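Long-range contact in putative lipoprotein (PDB 3NQI), which is of unknown function but is probably a lipid-modified protein held at the bacterial cell envelope: residues Ser106-Gly110 against Thr188-Lys192. Residues are numbered along the deposited sequence; the frame is centred on the assembly and turned at random. Where two conformers were deposited one is given.
Sequences SFVSG and TSSFK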
# COMPACT_ATOMS: atom_id res chain seq x y z
N SER A 106 7.77 -6.25 3.78
CA SER A 106 7.63 -7.60 3.29
C SER A 106 7.03 -8.52 4.36
O SER A 106 7.25 -8.33 5.57
CB SER A 106 8.98 -8.13 2.82
OG SER A 106 8.89 -9.49 2.44
N PHE A 107 6.26 -9.51 3.92
CA PHE A 107 5.74 -10.56 4.81
C PHE A 107 5.32 -11.72 3.94
O PHE A 107 5.50 -11.68 2.71
CB PHE A 107 4.63 -10.07 5.74
CG PHE A 107 3.45 -9.37 5.06
CD1 PHE A 107 2.48 -10.09 4.36
CD2 PHE A 107 3.30 -8.01 5.16
CE1 PHE A 107 1.40 -9.48 3.76
CE2 PHE A 107 2.19 -7.37 4.60
CZ PHE A 107 1.24 -8.08 3.88
N VAL A 108 4.79 -12.76 4.56
CA VAL A 108 4.38 -13.94 3.83
C VAL A 108 2.95 -13.76 3.33
O VAL A 108 2.05 -13.38 4.06
CB VAL A 108 4.56 -15.23 4.67
CG1 VAL A 108 3.96 -16.47 3.95
CG2 VAL A 108 6.04 -15.43 4.98
N SER A 109 2.78 -14.00 2.04
CA SER A 109 1.47 -14.04 1.41
C SER A 109 1.40 -15.25 0.52
O SER A 109 2.26 -15.43 -0.33
CB SER A 109 1.23 -12.78 0.60
OG SER A 109 -0.10 -12.74 0.13
N GLY A 110 0.38 -16.07 0.70
CA GLY A 110 0.33 -17.36 -0.04
C GLY A 110 1.49 -18.27 0.36
O GLY A 110 1.76 -18.45 1.55
N THR A 188 1.71 -6.60 13.25
CA THR A 188 0.56 -6.44 12.35
C THR A 188 1.07 -6.40 10.91
O THR A 188 2.14 -5.85 10.68
CB THR A 188 -0.11 -5.08 12.61
OG1 THR A 188 -0.43 -5.00 13.98
CG2 THR A 188 -1.39 -4.87 11.76
N SER A 189 0.29 -6.92 9.97
CA SER A 189 0.62 -6.81 8.55
C SER A 189 -0.56 -6.15 7.83
O SER A 189 -1.75 -6.34 8.20
CB SER A 189 0.95 -8.20 8.00
OG SER A 189 -0.14 -9.05 8.25
N SER A 190 -0.26 -5.31 6.86
CA SER A 190 -1.27 -4.69 6.00
C SER A 190 -0.72 -4.43 4.61
O SER A 190 0.46 -4.08 4.46
CB SER A 190 -1.71 -3.33 6.55
OG SER A 190 -2.15 -3.37 7.90
N PHE A 191 -1.56 -4.51 3.60
CA PHE A 191 -1.20 -3.97 2.29
C PHE A 191 -1.65 -2.52 2.20
O PHE A 191 -2.72 -2.20 2.73
CB PHE A 191 -1.82 -4.70 1.20
CG PHE A 191 -1.26 -6.05 1.00
CD1 PHE A 191 -0.03 -6.22 0.41
CD2 PHE A 191 -1.98 -7.15 1.35
CE1 PHE A 191 0.48 -7.51 0.20
CE2 PHE A 191 -1.48 -8.41 1.16
CZ PHE A 191 -0.26 -8.58 0.56
N LYS A 192 -0.84 -1.67 1.56
CA LYS A 192 -1.22 -0.26 1.28
C LYS A 192 -1.04 -0.04 -0.22
O LYS A 192 0.03 -0.30 -0.78
CB LYS A 192 -0.34 0.69 2.09
CG LYS A 192 -0.52 0.52 3.61
CD LYS A 192 -1.86 1.24 4.03
CE LYS A 192 -2.31 0.88 5.38
NZ LYS A 192 -3.69 1.46 5.51
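Phe107 lays its ring between Ser189 and Phe191, two residues whose side chains both reach the same side of strand 186-195, and so illustrates how one aromatic group can join a short hairpin to a longer strand. On one face of the Phe107 ring sits the methylene of Ser189: CB lies 3.8 Å from the ring centroid and 18° off the normal, a CH-pi contact displaced toward the CD2–CE2 side. The far end of the ring meets Phe191 differently. There Phe107 CZ comes over a face of the Phe191 ring, 3.7 Å from Phe191 CZ. The two planes are inclined at 58° with centroids 5.0 Å apart, an oblique pairing that is neither a stack nor a T. Phe107 CG stands between its own backbone N and carbonyl carbon (chi1 53°), which sends the ring across to the strand. In the plane of that ring, Ser190 O faces the edge, 3.7 Å from Phe107 CE2, while Ser190 OG is hydrogen-bonded to Tyr130 OH on strand 123-132. Ser109 OG adds a looser touch at the Phe191 edge, 4.2 Å from Phe191 CZ. Strands 107-109 and 186-195 run at a steep angle and do not pair; the former pairs with 112-114, and Phe107 also packs on Pro127. With no hydrogen bonds between the two segments, the join depends on van der Waals and CH-pi packing, so its geometry probably follows from how the rings and the serine methylene fit together rather than from directional polar bonds.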